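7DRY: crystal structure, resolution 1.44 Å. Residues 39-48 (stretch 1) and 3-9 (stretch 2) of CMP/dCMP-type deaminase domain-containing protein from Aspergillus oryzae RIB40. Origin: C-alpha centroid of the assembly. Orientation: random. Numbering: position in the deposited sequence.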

ATOM      1  N   ASP A  39       1.471  -0.721  23.541  1.00 21.90           N
ATOM      2  CA  ASP A  39       2.789  -0.092  23.626  1.00 26.33           C
ATOM      3  C   ASP A  39       3.819  -1.077  23.080  1.00 21.58           C
ATOM      4  O   ASP A  39       4.598  -1.687  23.818  1.00 27.56           O
ATOM      5  CB  ASP A  39       3.084   0.293  25.070  1.00 24.62           C
ATOM      6  CG  ASP A  39       4.346   1.110  25.211  1.00 25.79           C
ATOM      7  OD1 ASP A  39       4.790   1.706  24.204  1.00 33.08           O
ATOM      8  OD2 ASP A  39       4.897   1.137  26.332  1.00 29.84           O
ATOM      9  N   TYR A  40       3.829  -1.211  21.759  1.00 23.17           N
ATOM     10  CA  TYR A  40       4.558  -2.283  21.097  1.00 23.81           C
ATOM     11  C   TYR A  40       6.047  -1.974  20.994  1.00 26.69           C
ATOM     12  O   TYR A  40       6.491  -0.827  21.103  1.00 29.86           O
ATOM     13  CB  TYR A  40       4.021  -2.515  19.686  1.00 21.75           C
ATOM     14  CG  TYR A  40       4.409  -1.422  18.705  1.00 19.55           C
ATOM     15  CD1 TYR A  40       3.689  -0.239  18.647  1.00 21.54           C
ATOM     16  CD2 TYR A  40       5.501  -1.570  17.854  1.00 20.38           C
ATOM     17  CE1 TYR A  40       4.030   0.764  17.763  1.00 21.85           C
ATOM     18  CE2 TYR A  40       5.853  -0.564  16.967  1.00 21.19           C
ATOM     19  CZ  TYR A  40       5.111   0.597  16.929  1.00 24.11           C
ATOM     20  OH  TYR A  40       5.440   1.609  16.058  1.00 25.48           O
ATOM     21  N   LYS A  41       6.816  -3.033  20.755  1.00 28.49           N
ATOM     22  CA  LYS A  41       8.241  -2.948  20.468  1.00 27.30           C
ATOM     23  C   LYS A  41       8.448  -3.362  19.017  1.00 26.71           C
ATOM     24  O   LYS A  41       7.904  -4.384  18.581  1.00 24.86           O
ATOM     25  CB  LYS A  41       9.044  -3.880  21.386  1.00 28.81           C
ATOM     26  CG  LYS A  41       9.244  -3.407  22.842  1.00 36.59           C
ATOM     27  CD  LYS A  41       7.940  -3.107  23.581  1.00 41.43           C
ATOM     28  CE  LYS A  41       8.180  -2.564  24.985  1.00 50.35           C
ATOM     29  NZ  LYS A  41       7.332  -1.353  25.205  1.00 52.44           N
ATOM     30  N   THR A  42       9.228  -2.570  18.271  1.00 27.59           N
ATOM     31  CA  THR A  42       9.426  -2.841  16.848  1.00 29.01           C
ATOM     32  C   THR A  42      10.066  -4.203  16.617  1.00 25.50           C
ATOM     33  O   THR A  42       9.792  -4.857  15.604  1.00 23.59           O
ATOM     34  CB  THR A  42      10.263  -1.729  16.208  1.00 32.06           C
ATOM     35  OG1 THR A  42       9.677  -0.459  16.516  1.00 32.67           O
ATOM     36  CG2 THR A  42      10.316  -1.895  14.692  1.00 36.25           C
ATOM     37  N   GLU A  43      10.900  -4.657  17.555  1.00 27.81           N
ATOM     38  CA  GLU A  43      11.513  -5.974  17.435  1.00 31.43           C
ATOM     39  C   GLU A  43      10.476  -7.088  17.382  1.00 26.22           C
ATOM     40  O   GLU A  43      10.773  -8.169  16.863  1.00 30.50           O
ATOM     41  CB  GLU A  43      12.496  -6.204  18.587  1.00 34.72           C
ATOM     42  CG  GLU A  43      11.987  -5.718  19.935  1.00 44.37           C
ATOM     43  CD  GLU A  43      12.453  -4.309  20.272  1.00 54.92           C
ATOM     44  OE1 GLU A  43      12.967  -4.108  21.395  1.00 59.17           O
ATOM     45  OE2 GLU A  43      12.303  -3.405  19.420  1.00 51.69           O
ATOM     46  N   ASP A  44       9.265  -6.847  17.886  1.00 23.81           N
ATOM     47  CA  ASP A  44       8.202  -7.839  17.844  1.00 21.83           C
ATOM     48  C   ASP A  44       7.395  -7.800  16.552  1.00 18.64           C
ATOM     49  O   ASP A  44       6.526  -8.654  16.362  1.00 18.09           O
ATOM     50  CB  ASP A  44       7.250  -7.680  19.037  1.00 21.97           C
ATOM     51  CG  ASP A  44       7.891  -8.074  20.358  1.00 34.66           C
ATOM     52  OD1 ASP A  44       8.819  -8.911  20.346  1.00 37.72           O
ATOM     53  OD2 ASP A  44       7.464  -7.544  21.406  1.00 38.85           O
ATOM     54  N   ASP A  45       7.638  -6.831  15.670  1.00 19.03           N
ATOM     55  CA  ASP A  45       6.959  -6.823  14.381  1.00 16.18           C
ATOM     56  C   ASP A  45       7.330  -8.081  13.604  1.00 15.22           C
ATOM     57  O   ASP A  45       8.464  -8.562  13.675  1.00 16.69           O
ATOM     58  CB  ASP A  45       7.414  -5.619  13.549  1.00 14.46           C
ATOM     59  CG  ASP A  45       6.757  -4.307  13.954  1.00 17.64           C
ATOM     60  OD1 ASP A  45       5.896  -4.272  14.856  1.00 16.01           O
ATOM     61  OD2 ASP A  45       7.124  -3.281  13.331  1.00 17.33           O
ATOM     62  N   ARG A  46       6.374  -8.609  12.850  1.00 13.01           N
ATOM     63  CA  ARG A  46       6.617  -9.722  11.942  1.00 12.20           C
ATOM     64  C   ARG A  46       6.165  -9.317  10.550  1.00 13.67           C
ATOM     65  O   ARG A  46       5.053  -8.809  10.380  1.00 14.45           O
ATOM     66  CB  ARG A  46       5.834 -10.962  12.385  1.00 16.49           C
ATOM     67  CG  ARG A  46       6.178 -11.438  13.798  1.00 19.18           C
ATOM     68  CD  ARG A  46       5.099 -12.366  14.358  1.00 25.61           C
ATOM     69  NE  ARG A  46       5.398 -12.806  15.719  1.00 35.18           N
ATOM     70  CZ  ARG A  46       4.540 -13.463  16.491  1.00 37.51           C
ATOM     71  NH1 ARG A  46       3.329 -13.757  16.035  1.00 40.23           N
ATOM     72  NH2 ARG A  46       4.889 -13.825  17.718  1.00 41.45           N
ATOM     73  N   ILE A  47       7.020  -9.535   9.554  1.00 14.15           N
ATOM     74  CA  ILE A  47       6.612  -9.277   8.178  1.00 12.19           C
ATOM     75  C   ILE A  47       5.655 -10.369   7.728  1.00 12.08           C
ATOM     76  O   ILE A  47       5.918 -11.562   7.914  1.00 15.24           O
ATOM     77  CB  ILE A  47       7.824  -9.176   7.242  1.00 17.95           C
ATOM     78  CG1 ILE A  47       8.803  -8.124   7.749  1.00 21.22           C
ATOM     79  CG2 ILE A  47       7.366  -8.830   5.823  1.00 19.41           C
ATOM     80  CD1 ILE A  47       8.170  -6.771   7.967  1.00 20.86           C
ATOM     81  N   VAL A  48       4.525  -9.957   7.163  1.00  9.96           N
ATOM     82  CA  VAL A  48       3.509 -10.873   6.674  1.00  9.59           C
ATOM     83  C   VAL A  48       3.563 -11.010   5.157  1.00  8.83           C
ATOM     84  O   VAL A  48       3.406 -12.109   4.623  1.00  9.72           O
ATOM     85  CB  VAL A  48       2.115 -10.410   7.156  1.00  9.69           C
ATOM     86  CG1 VAL A  48       1.004 -11.307   6.583  1.00 12.15           C
ATOM     87  CG2 VAL A  48       2.062 -10.403   8.674  1.00 12.55           C
TER
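Stretch 2 (3-9) SPHAKYL

Stretch 2 lies on stretch 1 as a small, side-chain-mediated contact, in which one hydrogen bond between a tyrosine and an aspartate is accompanied by close packing around P4, an apolar contact between I47 and Y8, and two bridging waters. The two sides together bury 265 Å², and no backbone hydrogen bond joins them.

Stretch 1 begins as an extended segment, turns through a short 3-10 segment at residues 42-44, and enters a strand at R46. The turn is held by its own backbone, with D44 N bonded to K41 O at 2.9 Å and D45 N to T42 O at 2.9 Å. In stretch 2, residues 5-9 are helical, and the helix continues beyond; Y8 N bonds to P4 O at 3.1 Å and L9 N to H5 O at 2.9 Å. Both chains advance in the same general sense across the contact: P4 is matched with T42, their CA atoms 6.9 Å apart, and Y8 with I47, where the CA atoms are 10.6 Å apart. The backbones are thus closer at P4 than at Y8, and at the wider end the long side chain of Y8 spans the gap.

Y8 contributes the most covered area of any residue in the contact, 69 Å². Its CA-to-CB bond points toward stretch 1, and with chi1 in the m well its hydroxyl reaches D45, where Y8 OH donates a hydrogen bond to D45 OD2 at 2.6 Å. Tyrosine suits this place because it combines a long, flat apolar ring with a polar tip; aspartate supplies a compact, strong acceptor, and its carboxylate is also hydrogen-bonded elsewhere in the structure. The carboxylate oxygen lies near the plane of the ring, at its edge, as expected for a partner of a phenolic hydroxyl. I47 also meets the ring edge, with I47 CD1 4.0 Å from Y8 CE1. The CA-to-CB bond of I47 points sideways, but its flexible aliphatic chain brings the terminal methyl nearer to the tyrosine.

At the other end, P4 packs against both Y40 and T42, which direct CB toward stretch 2. P4 CG lies 3.4 Å from Y40 OH, 4.4 Å from Y40 CE2 and 3.6 Å from T42 OG1. Proline offers a compact, rigid apolar ring; Y40 sets its ring edge beside it while its hydroxyl reaches a water, and T42 is short enough to let P4 come close while its own hydroxyl binds another.

Water completes the polar fit. Y40 OH approaches H5 CE1 to 3.6 Å, and one water links the two side chains, 2.7 Å from Y40 OH and 2.9 Å from H5 NE2; histidine suits this place by offering a ring nitrogen to the shared water. A second lies 2.8 Å from T42 OG1 and 3.3 Å from S3 OG, joining hydroxyls too far apart to bond directly. Away from the interface, K41 NZ donates to D39 O at 3.1 Å, occupying the lysine within its own stretch.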

ATOM      1  N   SER A   3       7.875   5.728  15.433  1.00 44.38           N
ATOM      2  CA  SER A   3       9.323   5.801  15.235  1.00 40.21           C
ATOM      3  C   SER A   3       9.918   4.866  14.160  1.00 27.48           C
ATOM      4  O   SER A   3      10.869   5.258  13.492  1.00 35.45           O
ATOM      5  CB  SER A   3      10.091   5.686  16.566  1.00 43.74           C
ATOM      6  OG  SER A   3      10.564   4.371  16.807  1.00 49.18           O
ATOM      7  N   PRO A   4       9.384   3.651  13.973  1.00 25.49           N
ATOM      8  CA  PRO A   4       9.888   2.805  12.885  1.00 21.61           C
ATOM      9  C   PRO A   4       9.274   3.108  11.530  1.00 15.64           C
ATOM     10  O   PRO A   4       9.644   2.459  10.541  1.00 15.44           O
ATOM     11  CB  PRO A   4       9.470   1.403  13.339  1.00 22.31           C
ATOM     12  CG  PRO A   4       8.171   1.641  13.997  1.00 25.11           C
ATOM     13  CD  PRO A   4       8.391   2.917  14.781  1.00 23.92           C
ATOM     14  N   HIS A   5       8.339   4.056  11.463  1.00 16.39           N
ATOM     15  CA  HIS A   5       7.531   4.212  10.257  1.00 14.00           C
ATOM     16  C   HIS A   5       8.363   4.697   9.086  1.00 15.41           C
ATOM     17  O   HIS A   5       8.180   4.221   7.959  1.00 14.32           O
ATOM     18  CB  HIS A   5       6.361   5.156  10.521  1.00 14.84           C
ATOM     19  CG  HIS A   5       5.570   4.779  11.728  1.00 14.75           C
ATOM     20  ND1 HIS A   5       5.170   3.485  11.973  1.00 14.87           N
ATOM     21  CD2 HIS A   5       5.113   5.520  12.766  1.00 19.89           C
ATOM     22  CE1 HIS A   5       4.505   3.442  13.115  1.00 17.08           C
ATOM     23  NE2 HIS A   5       4.449   4.665  13.612  1.00 22.37           N
ATOM     24  N   ALA A   6       9.275   5.639   9.329  1.00 17.29           N
ATOM     25  CA  ALA A   6      10.130   6.126   8.256  1.00 18.22           C
ATOM     26  C   ALA A   6      10.980   5.004   7.677  1.00 15.77           C
ATOM     27  O   ALA A   6      11.153   4.914   6.456  1.00 15.96           O
ATOM     28  CB  ALA A   6      11.010   7.269   8.766  1.00 18.98           C
ATOM     29  N   LYS A   7      11.514   4.130   8.535  1.00 15.85           N
ATOM     30  CA  LYS A   7      12.335   3.032   8.033  1.00 16.39           C
ATOM     31  C   LYS A   7      11.514   2.069   7.187  1.00 13.02           C
ATOM     32  O   LYS A   7      11.964   1.635   6.119  1.00 14.08           O
ATOM     33  CB  LYS A   7      13.027   2.295   9.183  1.00 20.39           C
ATOM     34  CG  LYS A   7      14.001   1.224   8.699  1.00 25.45           C
ATOM     35  CD  LYS A   7      14.511   0.347   9.835  1.00 42.62           C
ATOM     36  CE  LYS A   7      15.524  -0.674   9.328  1.00 53.39           C
ATOM     37  NZ  LYS A   7      15.634  -0.690   7.836  1.00 54.71           N
ATOM     38  N   TYR A   8      10.304   1.728   7.638  1.00 12.94           N
ATOM     39  CA  TYR A   8       9.443   0.880   6.817  1.00 10.06           C
ATOM     40  C   TYR A   8       9.150   1.532   5.474  1.00 11.92           C
ATOM     41  O   TYR A   8       9.136   0.853   4.438  1.00 11.00           O
ATOM     42  CB  TYR A   8       8.132   0.584   7.545  1.00 11.91           C
ATOM     43  CG  TYR A   8       8.216  -0.581   8.503  1.00 11.09           C
ATOM     44  CD1 TYR A   8       8.440  -1.879   8.038  1.00 13.32           C
ATOM     45  CD2 TYR A   8       8.081  -0.395   9.876  1.00 12.43           C
ATOM     46  CE1 TYR A   8       8.515  -2.942   8.901  1.00 13.82           C
ATOM     47  CE2 TYR A   8       8.165  -1.464  10.756  1.00 14.26           C
ATOM     48  CZ  TYR A   8       8.379  -2.740  10.261  1.00 13.73           C
ATOM     49  OH  TYR A   8       8.457  -3.814  11.121  1.00 17.87           O
ATOM     50  N   LEU A   9       8.926   2.851   5.461  1.00 11.04           N
ATOM     51  CA  LEU A   9       8.631   3.495   4.186  1.00 11.13           C
ATOM     52  C   LEU A   9       9.842   3.503   3.266  1.00 11.61           C
ATOM     53  O   LEU A   9       9.685   3.382   2.049  1.00 11.58           O
ATOM     54  CB  LEU A   9       8.053   4.890   4.392  1.00 14.41           C
ATOM     55  CG  LEU A   9       6.606   4.851   4.887  1.00 17.82           C
ATOM     56  CD1 LEU A   9       6.137   6.264   5.144  1.00 21.29           C
ATOM     57  CD2 LEU A   9       5.659   4.140   3.905  1.00 19.85           C
TER
HETATM   58  O   HOH W   1      11.795   1.347  16.504  1.00 49.12           O
HETATM   59  O   HOH W   2       3.693   3.679  16.222  1.00 31.20           O